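Local coordinates for protein putative prolyl-tRNA synthetase (Leishmania major, PDB 5XIL) that probably attaches L-proline to its cognate tRNA at the expense of ATP, this chain comprising the class II catalytic core, anticodon-binding and C-terminal domains, at residues Q226-H231 against W262-R267; V194-K199 against T212-F217; M135-I140 against W158-C163; V114-Y119 against K239-R244; E187-V192 against P286-T291. All coordinates share one frame; numbering follows the deposited sequence. Where two conformers were deposited one is given.

Overall arrangement
Contacts 2, 1 and 3 follow one another across the antiparallel strands of the class II catalytic core: contact 1 shares strand neighbours with contact 2 through 210-218 and 223-234, and with contact 3 through 253-265 and 156-165. Contact 2 is largely buried and fully bonded along its backbone, with a buried salt bridge; contact 1 is more open and uses water between its strands; contact 3, also partly buried, adds heavy aromatic packing. Contacts 4 and 5 each involve a helix C-terminus, set against a second helix and a loop respectively. Contact 4 is an apolar aromatic cluster touching contact 3; contact 5 sets an arginine there and meets contact 2 through the Arg196-Glu187 salt bridge.

Contact 1 of 5, residues Q226-H231 against W262-R267; sequences QGATSH and WGLSTR
Thr229 and Gly263 form the hydrogen-bonded pair of an antiparallel strand pairing inside the class II catalytic core, where strand 253-265 and the helix after it make up motif 3. Gly263 N gives a 3.2 Å bond to Thr229 O. A water donates to Gly263 O and also meets Thr229 OG1, bridging the pair beside that bond; a second water links Gly227 O to Ser265 N as the strands separate. At that parted end Arg267, bent at chi3 (-72°), turns back over the gap, and its NH1 donates to Gln226 O at 2.8 Å, in the carbonyl plane on a lone pair and only 3° out of the guanidinium plane. Ser265 OG accepts from Arg267 N at 3.1 Å, capping the turn into the helix. Ala228 CB packs on Leu264 CD1 at 4.0 Å, facing Tyr182 of helix 168-189. Arg267 NH2 bonds Ile151 O, so two backbone carbonyls hold the guanidinium that, with one direct strand bond and bridging waters, joins the segments.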
# COMPACT_ATOMS: atom_id res chain seq x y z
N GLN A 226 2.57 15.51 19.32
CA GLN A 226 1.26 15.15 18.76
C GLN A 226 1.39 13.95 17.81
O GLN A 226 2.12 13.99 16.84
CB GLN A 226 0.71 16.37 18.03
CG GLN A 226 -0.51 16.15 17.24
CD GLN A 226 -0.91 17.36 16.45
OE1 GLN A 226 -1.28 18.38 17.03
NE2 GLN A 226 -0.76 17.29 15.15
N GLY A 227 0.67 12.87 18.09
CA GLY A 227 0.84 11.62 17.34
C GLY A 227 0.11 11.52 16.01
O GLY A 227 0.60 10.82 15.09
N ALA A 228 -1.11 12.08 15.97
CA ALA A 228 -2.05 12.07 14.84
C ALA A 228 -3.28 12.81 15.28
O ALA A 228 -3.45 12.99 16.46
CB ALA A 228 -2.44 10.68 14.48
N THR A 229 -4.10 13.24 14.33
CA THR A 229 -5.28 14.04 14.64
C THR A 229 -6.41 13.65 13.73
O THR A 229 -6.24 13.27 12.55
CB THR A 229 -5.03 15.60 14.60
OG1 THR A 229 -4.48 15.90 13.34
CG2 THR A 229 -4.03 16.13 15.68
N SER A 230 -7.60 13.85 14.29
CA SER A 230 -8.85 13.65 13.58
C SER A 230 -9.78 14.86 13.86
O SER A 230 -10.11 15.10 15.04
CB SER A 230 -9.51 12.34 14.07
OG SER A 230 -10.74 12.05 13.37
N HIS A 231 -10.20 15.57 12.78
CA HIS A 231 -10.82 16.89 12.91
C HIS A 231 -12.33 16.76 12.55
O HIS A 231 -12.64 16.19 11.54
CB HIS A 231 -10.19 17.86 11.92
CG HIS A 231 -8.72 17.90 11.98
ND1 HIS A 231 -8.05 18.38 13.06
CD2 HIS A 231 -7.78 17.53 11.08
CE1 HIS A 231 -6.76 18.32 12.84
NE2 HIS A 231 -6.57 17.79 11.64
N TRP A 262 -8.66 13.81 8.59
CA TRP A 262 -7.86 13.07 9.53
C TRP A 262 -6.62 12.61 8.85
O TRP A 262 -6.69 12.27 7.69
CB TRP A 262 -8.69 11.92 10.12
CG TRP A 262 -9.74 11.28 9.21
CD1 TRP A 262 -11.04 11.71 9.03
CD2 TRP A 262 -9.61 10.14 8.38
NE1 TRP A 262 -11.68 10.95 8.12
CE2 TRP A 262 -10.87 9.95 7.74
CE3 TRP A 262 -8.60 9.19 8.18
CZ2 TRP A 262 -11.13 8.88 6.89
CZ3 TRP A 262 -8.85 8.15 7.31
CH2 TRP A 262 -10.11 8.00 6.68
N GLY A 263 -5.47 12.67 9.52
CA GLY A 263 -4.24 12.23 8.95
C GLY A 263 -3.28 11.61 9.99
O GLY A 263 -3.29 11.98 11.15
N LEU A 264 -2.43 10.72 9.50
CA LEU A 264 -1.35 10.09 10.29
C LEU A 264 -0.17 9.91 9.33
O LEU A 264 -0.37 9.48 8.17
CB LEU A 264 -1.83 8.74 10.82
CG LEU A 264 -0.83 7.92 11.65
CD1 LEU A 264 -1.54 7.18 12.75
CD2 LEU A 264 -0.11 6.91 10.75
N SER A 265 1.04 10.25 9.78
CA SER A 265 2.21 10.31 8.92
C SER A 265 3.39 9.45 9.47
O SER A 265 3.27 8.89 10.52
CB SER A 265 2.68 11.73 8.81
OG SER A 265 3.39 12.17 9.97
N THR A 266 4.50 9.48 8.75
CA THR A 266 5.72 8.79 9.16
C THR A 266 6.34 9.38 10.42
O THR A 266 7.34 8.84 10.94
CB THR A 266 6.74 8.83 8.03
OG1 THR A 266 6.70 10.10 7.43
CG2 THR A 266 6.36 7.80 7.02
N ARG A 267 5.75 10.45 10.96
CA ARG A 267 6.07 10.83 12.30
C ARG A 267 5.94 9.64 13.31
O ARG A 267 6.66 9.60 14.33
CB ARG A 267 5.24 12.01 12.79
CG ARG A 267 5.28 12.17 14.30
CD ARG A 267 4.46 13.30 14.78
NE ARG A 267 5.17 14.49 14.37
CZ ARG A 267 4.84 15.69 14.77
NH1 ARG A 267 3.82 15.84 15.58
NH2 ARG A 267 5.57 16.72 14.35
O HOH W 1 3.94 17.74 18.29
O HOH W 2 0.96 11.57 12.39
O HOH W 3 -2.83 14.61 11.53

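Contact 2 of 5, residues V194-K199 against T212-F217; sequences VVRGRK and TTVETF
Lys199 and Glu215 form a buried salt bridge beside a fully bonded antiparallel strand pair. Lys199 NZ lies 2.8 Å from Glu215 OE2, above the carboxylate plane, while Thr213 OG1 donates to the same oxygen at 2.6 Å from the opposite face. OE2 is thus gripped from both faces, which should favour the charged carboxylate. Both side chains bend at chi2 (Lys199 -71°, Glu215 -73°) and cross at about a right angle where NZ meets OE2; Lys199 NZ has a further acceptor in Gln226 OE1.

The backbone is satisfied in two reciprocal pairs. Val195 N and Glu215 O are 2.8 Å apart, with Glu215 N returning a bond to Val195 O; Gly197 N meets Thr213 O at 3.0 Å, and Thr213 N returns one to Gly197 O at 2.9 Å. These strands, 195-198 and 210-218, are the arms of a beta hairpin in the class II core. Their outward amides and carbonyls are bonded in turn: Arg196 and Arg198 to Phe481 and Ile479, just beyond and within strand 475-480, and Thr212 and Val214 to Ser230 and Gly227 of strand 223-234.

On the face away from the salt bridge, Val194 CB rests against Val214 CB at 3.9 Å, and Val214 CG1 touches Arg196 CG. The Arg196 guanidinium goes on to salt bridges with Glu180 and Glu187 of helix 168-189.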
# COMPACT_ATOMS: atom_id res chain seq x y z
N VAL A 194 -0.52 6.33 24.39
CA VAL A 194 -1.00 7.61 23.94
C VAL A 194 -1.99 8.15 24.95
O VAL A 194 -2.62 7.36 25.71
CB VAL A 194 -1.68 7.53 22.54
CG1 VAL A 194 -0.74 7.00 21.52
CG2 VAL A 194 -2.97 6.72 22.56
N VAL A 195 -2.21 9.46 24.88
CA VAL A 195 -3.37 10.11 25.54
C VAL A 195 -4.41 10.56 24.51
O VAL A 195 -4.14 11.45 23.73
CB VAL A 195 -2.92 11.33 26.43
CG1 VAL A 195 -4.12 12.04 27.04
CG2 VAL A 195 -2.05 10.79 27.56
N ARG A 196 -5.56 9.91 24.46
CA ARG A 196 -6.66 10.35 23.58
C ARG A 196 -7.28 11.55 24.21
O ARG A 196 -7.63 11.52 25.39
CB ARG A 196 -7.72 9.24 23.50
CG ARG A 196 -7.25 7.93 22.89
CD ARG A 196 -8.14 6.80 23.42
NE ARG A 196 -7.91 5.50 22.80
CZ ARG A 196 -6.94 4.66 23.09
NH1 ARG A 196 -6.04 4.99 23.97
NH2 ARG A 196 -6.94 3.45 22.52
N GLY A 197 -7.50 12.60 23.42
CA GLY A 197 -8.17 13.80 23.97
C GLY A 197 -8.59 14.77 22.87
O GLY A 197 -8.53 14.46 21.68
N ARG A 198 -9.07 15.93 23.31
CA ARG A 198 -9.52 16.96 22.42
C ARG A 198 -8.60 18.16 22.54
O ARG A 198 -8.20 18.58 23.64
CB ARG A 198 -10.94 17.39 22.78
CG ARG A 198 -11.60 18.25 21.73
CD ARG A 198 -12.97 18.81 22.14
NE ARG A 198 -13.07 19.26 23.52
CZ ARG A 198 -13.62 18.57 24.53
NH1 ARG A 198 -14.07 17.33 24.34
NH2 ARG A 198 -13.66 19.12 25.75
N LYS A 199 -8.27 18.76 21.41
CA LYS A 199 -7.49 19.94 21.44
C LYS A 199 -8.31 21.10 22.04
O LYS A 199 -9.55 21.12 21.93
CB LYS A 199 -6.97 20.33 20.07
CG LYS A 199 -5.99 19.36 19.43
CD LYS A 199 -4.66 19.38 20.13
CE LYS A 199 -3.60 18.86 19.17
NZ LYS A 199 -2.28 18.73 19.85
N THR A 212 -9.55 16.27 17.55
CA THR A 212 -9.22 15.22 18.51
C THR A 212 -7.82 14.70 18.16
O THR A 212 -7.36 14.79 17.00
CB THR A 212 -10.24 14.05 18.55
OG1 THR A 212 -10.18 13.29 17.33
CG2 THR A 212 -11.60 14.50 18.79
N THR A 213 -7.12 14.16 19.15
CA THR A 213 -5.69 13.88 19.02
C THR A 213 -5.28 12.68 19.91
O THR A 213 -5.97 12.34 20.89
CB THR A 213 -4.90 15.13 19.42
OG1 THR A 213 -3.49 14.97 19.23
CG2 THR A 213 -5.13 15.49 20.88
N VAL A 214 -4.14 12.08 19.57
CA VAL A 214 -3.48 11.12 20.38
C VAL A 214 -2.10 11.72 20.69
O VAL A 214 -1.34 12.00 19.79
CB VAL A 214 -3.36 9.70 19.75
CG1 VAL A 214 -4.70 9.02 19.83
CG2 VAL A 214 -2.94 9.77 18.32
N GLU A 215 -1.87 12.03 21.94
CA GLU A 215 -0.67 12.75 22.33
C GLU A 215 0.30 11.73 22.93
O GLU A 215 -0.13 10.83 23.71
CB GLU A 215 -1.04 13.78 23.35
CG GLU A 215 -1.96 14.85 22.75
CD GLU A 215 -1.21 15.77 21.82
OE1 GLU A 215 0.02 16.02 22.01
OE2 GLU A 215 -1.82 16.20 20.85
N THR A 216 1.57 11.86 22.57
CA THR A 216 2.62 10.95 23.00
C THR A 216 3.64 11.72 23.84
O THR A 216 3.66 12.99 23.84
CB THR A 216 3.31 10.28 21.79
OG1 THR A 216 4.05 11.26 21.09
CG2 THR A 216 2.28 9.67 20.83
N PHE A 217 4.53 10.99 24.54
CA PHE A 217 5.46 11.60 25.46
C PHE A 217 6.86 11.14 25.16
O PHE A 217 7.11 9.89 25.05
CB PHE A 217 5.07 11.27 26.89
CG PHE A 217 6.11 11.66 27.90
CD1 PHE A 217 6.39 12.98 28.12
CD2 PHE A 217 6.83 10.70 28.62
CE1 PHE A 217 7.34 13.35 29.06
CE2 PHE A 217 7.75 11.08 29.58
CZ PHE A 217 8.00 12.42 29.78

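Contact 3 of 5, residues M135-I140 against W158-C163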
# COMPACT_ATOMS: atom_id res chain seq x y z
N MET A 135 -6.52 8.91 0.94
CA MET A 135 -5.37 8.88 0.05
C MET A 135 -4.11 8.58 0.84
O MET A 135 -3.96 9.06 1.95
CB MET A 135 -5.20 10.27 -0.54
CG MET A 135 -6.29 10.67 -1.45
SD MET A 135 -6.00 12.36 -2.08
CE MET A 135 -6.12 13.29 -0.58
N TRP A 136 -3.27 7.73 0.30
CA TRP A 136 -1.92 7.46 0.80
C TRP A 136 -0.99 8.25 -0.06
O TRP A 136 -0.90 8.03 -1.26
CB TRP A 136 -1.59 5.97 0.75
CG TRP A 136 -2.35 5.19 1.75
CD1 TRP A 136 -3.53 4.54 1.56
CD2 TRP A 136 -2.02 4.99 3.15
NE1 TRP A 136 -3.94 3.96 2.72
CE2 TRP A 136 -3.03 4.19 3.71
CE3 TRP A 136 -0.95 5.36 3.94
CZ2 TRP A 136 -3.01 3.79 5.04
CZ3 TRP A 136 -0.95 4.98 5.27
CH2 TRP A 136 -1.98 4.20 5.80
N ASN A 137 -0.34 9.27 0.45
CA ASN A 137 0.56 9.96 -0.46
C ASN A 137 1.68 10.67 0.20
O ASN A 137 1.82 10.61 1.41
CB ASN A 137 -0.19 10.88 -1.41
CG ASN A 137 -1.01 11.91 -0.69
OD1 ASN A 137 -0.58 12.47 0.32
ND2 ASN A 137 -2.19 12.18 -1.22
N ASN A 138 2.49 11.35 -0.61
CA ASN A 138 3.64 12.06 -0.09
C ASN A 138 3.50 13.56 -0.15
O ASN A 138 3.45 14.14 -1.23
CB ASN A 138 4.91 11.56 -0.76
CG ASN A 138 4.82 11.57 -2.24
OD1 ASN A 138 4.33 10.62 -2.87
ND2 ASN A 138 5.30 12.65 -2.83
N VAL A 139 3.43 14.17 1.04
CA VAL A 139 3.47 15.60 1.23
C VAL A 139 4.90 16.23 1.16
O VAL A 139 5.91 15.67 1.63
CB VAL A 139 2.80 15.96 2.59
CG1 VAL A 139 3.19 17.36 3.05
CG2 VAL A 139 1.29 15.83 2.48
N ILE A 140 4.92 17.42 0.54
CA ILE A 140 6.04 18.35 0.58
C ILE A 140 5.54 19.65 1.24
O ILE A 140 4.63 20.33 0.74
CB ILE A 140 6.68 18.59 -0.82
CG1 ILE A 140 7.70 19.77 -0.77
CG2 ILE A 140 5.62 18.85 -1.90
CD1 ILE A 140 9.10 19.41 -0.31
N TRP A 158 2.18 10.16 4.19
CA TRP A 158 1.05 10.10 5.09
C TRP A 158 -0.17 9.58 4.39
O TRP A 158 -0.13 9.17 3.23
CB TRP A 158 0.83 11.43 5.73
CG TRP A 158 0.01 12.45 5.05
CD1 TRP A 158 -0.12 12.68 3.73
CD2 TRP A 158 -0.73 13.47 5.73
NE1 TRP A 158 -0.96 13.79 3.52
CE2 TRP A 158 -1.31 14.30 4.75
CE3 TRP A 158 -0.98 13.75 7.10
CZ2 TRP A 158 -2.16 15.40 5.09
CZ3 TRP A 158 -1.81 14.87 7.44
CH2 TRP A 158 -2.37 15.67 6.42
N GLN A 159 -1.19 9.52 5.18
CA GLN A 159 -2.45 9.10 4.81
C GLN A 159 -3.42 10.20 5.28
O GLN A 159 -3.29 10.73 6.37
CB GLN A 159 -2.69 7.83 5.66
CG GLN A 159 -4.04 7.36 5.95
CD GLN A 159 -4.74 8.18 6.96
OE1 GLN A 159 -4.33 8.29 8.11
NE2 GLN A 159 -5.84 8.75 6.55
N GLU A 160 -4.27 10.63 4.39
CA GLU A 160 -5.28 11.58 4.88
C GLU A 160 -6.66 11.25 4.30
O GLU A 160 -6.75 10.89 3.14
CB GLU A 160 -4.88 13.00 4.50
CG GLU A 160 -4.90 13.25 3.05
CD GLU A 160 -4.58 14.73 2.65
OE1 GLU A 160 -5.22 15.70 3.16
OE2 GLU A 160 -3.64 14.84 1.82
N GLY A 161 -7.65 11.31 5.13
CA GLY A 161 -9.00 10.96 4.83
C GLY A 161 -9.82 12.23 4.94
O GLY A 161 -9.55 13.11 5.78
N HIS A 162 -10.86 12.29 4.10
CA HIS A 162 -11.82 13.44 4.07
C HIS A 162 -13.19 12.87 3.83
O HIS A 162 -13.44 12.18 2.80
CB HIS A 162 -11.49 14.48 3.00
CG HIS A 162 -10.11 15.05 3.09
ND1 HIS A 162 -9.87 16.34 3.52
CD2 HIS A 162 -8.90 14.52 2.79
CE1 HIS A 162 -8.56 16.58 3.48
NE2 HIS A 162 -7.95 15.48 3.07
N CYS A 163 -14.10 13.10 4.76
CA CYS A 163 -15.44 12.58 4.66
C CYS A 163 -16.48 13.71 4.81
O CYS A 163 -16.26 14.72 5.45
CB CYS A 163 -15.66 11.51 5.74
SG CYS A 163 -14.43 10.12 5.57
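Trp136 lays one face of its indole under Gln159: CB of the glutamine sits 3.5 Å from the centroid of the six-membered ring, 19° off the normal, a CH-pi contact, and CG follows over CH2 and CZ2. The glutamine leaves its backbone with CG anti to N (chi1 157°) and then bends at chi2, carrying the amide away from the tryptophan to Tyr182 and Asn134. The Trp136 side chain also touches Gln50 and Leu53 of helix 40-60.

The two strands are the antiparallel pair of class II motif 2, and part of the loop joining them is not modelled. Reciprocal backbone bonds link Met135 with Glu160 and Asn137 with Trp158; Trp158 N to Asn137 O, at 2.8 Å, points nearly along the C=O axis.

On the other face, Trp158 has its CG between backbone N and carbonyl carbon (chi1 86°), which lays the indole beside the Asn137 side chain. Asn137 OD1 comes to the ring edge, 3.4 Å from Trp158 CD1, and Val139 CG2 presses on NE1 of that indole at 3.2 Å. Glu160 runs alongside Met135, whose CE lies 3.8 Å from Glu160 OE2. Glu160 OE1 accepts from His162 NE2 at 2.7 Å, met from above the carboxylate plane, while OE2 hydrogen-bonds Ser111 and takes a weak bond from Trp158 NE1.

Contact 4 of 5, residues V114-Y119 against K239-R244; sequences VMYPYY and KMFDIR
Tyr116 turns the edge of its ring toward the face of Phe241 in a T-shaped pair, the planes standing at 89° and the centroids 5.8 Å apart. CB of the same tyrosine lies over that phenylalanine face, 3.8 Å from the ring centroid and 15° off its normal, so methylene and ring edge share one surface. Pro117 CD approaches the ring obliquely, 3.8 Å from Phe241 CD1. A face of the Tyr119 ring is occupied by Tyr116 CD1, 4.2 Å above its centre. Ile243 adds a second apolar contact: its CD1 touches Tyr119 CB at 4.0 Å and Tyr116 O at 3.8 Å. Asp242 closes helix 236-241 with a Schellman motif; Phe241 and Ile243, on either side of it in the sequence, both point toward helix 111-122. That helix also lies on strand 131-139 through Met115 and Tyr119, and the hydroxyls of Tyr116 and Tyr119 hydrogen-bond His162 of strand 156-165, so it sits between the end of helix 236-241, with the residues after it, and the motif 2 strands.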
# COMPACT_ATOMS: atom_id res chain seq x y z
N VAL A 114 -8.05 21.42 -3.51
CA VAL A 114 -8.14 20.59 -4.69
C VAL A 114 -9.37 19.66 -4.66
O VAL A 114 -10.03 19.39 -5.68
CB VAL A 114 -6.86 19.74 -4.81
CG1 VAL A 114 -6.99 18.79 -5.96
CG2 VAL A 114 -5.63 20.64 -4.98
N MET A 115 -9.65 19.12 -3.49
CA MET A 115 -10.68 18.10 -3.34
C MET A 115 -12.11 18.64 -3.18
O MET A 115 -13.05 18.06 -3.70
CB MET A 115 -10.33 17.25 -2.11
CG MET A 115 -9.07 16.35 -2.29
SD MET A 115 -8.64 15.45 -0.77
CE MET A 115 -10.02 14.29 -0.65
N TYR A 116 -12.28 19.68 -2.40
CA TYR A 116 -13.61 20.07 -2.00
C TYR A 116 -14.47 20.65 -3.14
O TYR A 116 -15.71 20.48 -3.12
CB TYR A 116 -13.54 20.95 -0.76
CG TYR A 116 -13.07 20.22 0.51
CD1 TYR A 116 -12.77 18.82 0.51
CD2 TYR A 116 -12.84 20.91 1.70
CE1 TYR A 116 -12.32 18.18 1.67
CE2 TYR A 116 -12.44 20.25 2.88
CZ TYR A 116 -12.15 18.90 2.88
OH TYR A 116 -11.70 18.24 4.06
N PRO A 117 -13.83 21.17 -4.18
CA PRO A 117 -14.65 21.48 -5.39
C PRO A 117 -15.24 20.22 -5.98
O PRO A 117 -16.36 20.25 -6.48
CB PRO A 117 -13.63 22.13 -6.35
CG PRO A 117 -12.62 22.77 -5.44
CD PRO A 117 -12.52 21.85 -4.22
N TYR A 118 -14.49 19.10 -5.98
CA TYR A 118 -15.05 17.88 -6.46
C TYR A 118 -16.14 17.35 -5.57
O TYR A 118 -17.12 16.77 -6.09
CB TYR A 118 -13.94 16.81 -6.82
CG TYR A 118 -13.22 17.26 -8.06
CD1 TYR A 118 -12.20 18.19 -7.99
CD2 TYR A 118 -13.65 16.84 -9.32
CE1 TYR A 118 -11.58 18.71 -9.14
CE2 TYR A 118 -13.02 17.31 -10.48
CZ TYR A 118 -11.98 18.27 -10.39
OH TYR A 118 -11.34 18.76 -11.55
N TYR A 119 -15.99 17.49 -4.26
CA TYR A 119 -17.02 17.09 -3.34
C TYR A 119 -18.33 17.83 -3.71
O TYR A 119 -19.41 17.27 -3.69
CB TYR A 119 -16.62 17.40 -1.88
CG TYR A 119 -15.75 16.30 -1.26
CD1 TYR A 119 -14.75 15.68 -2.02
CD2 TYR A 119 -15.92 15.88 0.06
CE1 TYR A 119 -13.93 14.68 -1.45
CE2 TYR A 119 -15.09 14.87 0.64
CZ TYR A 119 -14.12 14.29 -0.15
OH TYR A 119 -13.30 13.28 0.30
N LYS A 239 -19.77 25.51 3.40
CA LYS A 239 -20.09 26.88 3.13
C LYS A 239 -19.07 27.53 2.21
O LYS A 239 -19.43 28.16 1.24
CB LYS A 239 -20.18 27.64 4.42
CG LYS A 239 -21.27 27.10 5.29
CD LYS A 239 -21.19 27.76 6.64
CE LYS A 239 -22.18 27.17 7.62
NZ LYS A 239 -21.97 27.87 8.92
N MET A 240 -17.79 27.34 2.48
CA MET A 240 -16.76 27.88 1.58
C MET A 240 -16.86 27.40 0.14
O MET A 240 -16.62 28.19 -0.75
CB MET A 240 -15.33 27.53 2.06
CG MET A 240 -14.72 28.29 3.24
SD MET A 240 -13.00 27.71 3.57
CE MET A 240 -12.23 27.98 1.98
N PHE A 241 -17.17 26.11 -0.07
CA PHE A 241 -17.02 25.43 -1.36
C PHE A 241 -18.36 25.12 -1.97
O PHE A 241 -18.45 24.45 -2.98
CB PHE A 241 -16.19 24.15 -1.20
CG PHE A 241 -14.75 24.42 -1.02
CD1 PHE A 241 -13.95 24.63 -2.13
CD2 PHE A 241 -14.19 24.56 0.25
CE1 PHE A 241 -12.58 24.93 -1.99
CE2 PHE A 241 -12.83 24.86 0.39
CZ PHE A 241 -12.02 25.04 -0.73
N ASP A 242 -19.42 25.66 -1.38
CA ASP A 242 -20.75 25.50 -1.95
C ASP A 242 -21.11 24.01 -2.14
O ASP A 242 -21.57 23.63 -3.23
CB ASP A 242 -20.81 26.30 -3.27
CG ASP A 242 -20.71 27.81 -3.03
OD1 ASP A 242 -21.45 28.32 -2.15
OD2 ASP A 242 -19.91 28.48 -3.70
N ILE A 243 -20.86 23.22 -1.10
CA ILE A 243 -21.27 21.83 -0.99
C ILE A 243 -22.63 21.88 -0.30
O ILE A 243 -22.77 22.44 0.79
CB ILE A 243 -20.28 21.01 -0.19
CG1 ILE A 243 -18.87 21.15 -0.79
CG2 ILE A 243 -20.67 19.50 -0.22
CD1 ILE A 243 -17.72 20.63 0.12
N ARG A 244 -23.64 21.36 -1.00
CA ARG A 244 -25.01 21.50 -0.57
C ARG A 244 -25.85 20.39 -1.16
O ARG A 244 -25.50 19.87 -2.18
CB ARG A 244 -25.56 22.84 -1.07
CG ARG A 244 -25.15 23.08 -2.55
CD ARG A 244 -25.72 24.35 -3.16
NE ARG A 244 -27.17 24.22 -3.21
CZ ARG A 244 -28.01 25.11 -3.74
NH1 ARG A 244 -27.56 26.23 -4.30
NH2 ARG A 244 -29.31 24.86 -3.73

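Contact 5 of 5, residues E187-V192 against P286-T291; sequences EQLLAV and PRVAST
Leu189 and Arg287 stand closest across this contact, their CA atoms 5.7 Å apart, where a pi-type turn ends helix 168-189 and a short 3-10 turn at 286-287 faces it. Ala191 leaves the helix with positive phi (60°). A water bridges the two backbones, donating to Leu189 O and accepting from Arg287 N. Arg287, extended from CG to NE, carries its guanidinium to Gln188 O, and NH1 donates at 2.7 Å in the carbonyl plane, on a lone pair. This supplies a late carbonyl of the helix with a donor, and the charge may interact favourably with the helix's negative end. NH2 of the same arginine makes a salt bridge with Glu396 of helix 387-412. Val288 CG1 packs against Leu189 CB at 4.0 Å and Leu190 CD2 at 3.9 Å, with Leu190 approaching at about a right angle. An arginine donating to a carbonyl in the last turn of a helix here joins the end of helix 168-189 to the segment between the class II core and strand 293-297 of the anticodon-binding domain.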
# COMPACT_ATOMS: atom_id res chain seq x y z
N GLU A 187 -0.52 1.91 19.79
CA GLU A 187 -0.55 0.92 20.87
C GLU A 187 -0.26 -0.54 20.41
O GLU A 187 0.60 -1.24 21.01
CB GLU A 187 -1.88 0.99 21.64
CG GLU A 187 -2.12 2.23 22.45
CD GLU A 187 -3.56 2.39 22.95
OE1 GLU A 187 -4.45 1.79 22.40
OE2 GLU A 187 -3.82 3.20 23.87
N GLN A 188 -0.98 -0.94 19.37
CA GLN A 188 -1.02 -2.33 18.94
C GLN A 188 0.11 -2.63 18.00
O GLN A 188 0.66 -3.73 18.06
CB GLN A 188 -2.34 -2.69 18.32
CG GLN A 188 -3.44 -2.55 19.32
CD GLN A 188 -4.77 -2.87 18.74
OE1 GLN A 188 -4.90 -3.61 17.74
NE2 GLN A 188 -5.78 -2.32 19.35
N LEU A 189 0.51 -1.67 17.14
CA LEU A 189 1.67 -1.92 16.28
C LEU A 189 2.95 -1.48 16.88
O LEU A 189 3.95 -2.17 16.78
CB LEU A 189 1.54 -1.30 14.89
CG LEU A 189 0.73 -1.99 13.86
CD1 LEU A 189 0.96 -1.15 12.58
CD2 LEU A 189 1.21 -3.39 13.56
N LEU A 190 2.98 -0.28 17.49
CA LEU A 190 4.25 0.30 17.81
C LEU A 190 4.62 0.23 19.30
O LEU A 190 5.64 0.73 19.68
CB LEU A 190 4.26 1.77 17.33
CG LEU A 190 3.88 2.03 15.88
CD1 LEU A 190 3.96 3.53 15.58
CD2 LEU A 190 4.67 1.20 14.90
N ALA A 191 3.69 -0.29 20.11
CA ALA A 191 3.83 -0.47 21.56
C ALA A 191 4.06 0.88 22.26
O ALA A 191 4.78 1.00 23.27
CB ALA A 191 4.91 -1.51 21.89
N VAL A 192 3.48 1.94 21.66
CA VAL A 192 3.62 3.30 22.20
C VAL A 192 2.30 3.69 22.86
O VAL A 192 1.29 3.64 22.23
CB VAL A 192 3.90 4.30 21.03
CG1 VAL A 192 3.79 5.75 21.53
CG2 VAL A 192 5.27 4.03 20.40
N PRO A 286 8.16 -5.71 18.00
CA PRO A 286 8.22 -6.92 17.16
C PRO A 286 7.21 -7.00 16.03
O PRO A 286 7.52 -7.58 14.99
CB PRO A 286 7.99 -8.06 18.17
CG PRO A 286 7.36 -7.47 19.33
CD PRO A 286 7.84 -6.01 19.41
N ARG A 287 6.04 -6.38 16.19
CA ARG A 287 5.06 -6.42 15.16
C ARG A 287 5.44 -5.59 13.96
O ARG A 287 4.81 -5.76 12.85
CB ARG A 287 3.64 -6.10 15.67
CG ARG A 287 3.18 -7.09 16.77
CD ARG A 287 1.97 -6.53 17.50
NE ARG A 287 1.49 -7.43 18.57
CZ ARG A 287 0.51 -7.16 19.37
NH1 ARG A 287 -0.13 -6.01 19.25
NH2 ARG A 287 0.15 -8.06 20.31
N VAL A 288 6.46 -4.73 14.07
CA VAL A 288 6.85 -4.00 12.87
C VAL A 288 8.32 -4.21 12.55
O VAL A 288 8.92 -3.47 11.81
CB VAL A 288 6.53 -2.46 13.01
CG1 VAL A 288 5.05 -2.23 13.13
CG2 VAL A 288 7.28 -1.82 14.19
N ALA A 289 8.90 -5.23 13.13
CA ALA A 289 10.30 -5.54 12.89
C ALA A 289 10.45 -6.39 11.60
O ALA A 289 9.87 -7.47 11.51
CB ALA A 289 10.95 -6.28 14.07
N SER A 290 11.22 -5.86 10.66
CA SER A 290 11.34 -6.48 9.37
C SER A 290 11.97 -7.88 9.56
O SER A 290 11.58 -8.85 8.89
CB SER A 290 12.26 -5.65 8.50
OG SER A 290 12.34 -6.28 7.27
N THR A 291 12.98 -7.92 10.41
CA THR A 291 13.50 -9.16 10.98
C THR A 291 13.14 -9.19 12.46
O THR A 291 13.49 -8.29 13.18
CB THR A 291 15.00 -9.31 10.77
OG1 THR A 291 15.21 -9.37 9.38
CG2 THR A 291 15.58 -10.58 11.46
O HOH W 4 5.18 -4.51 18.15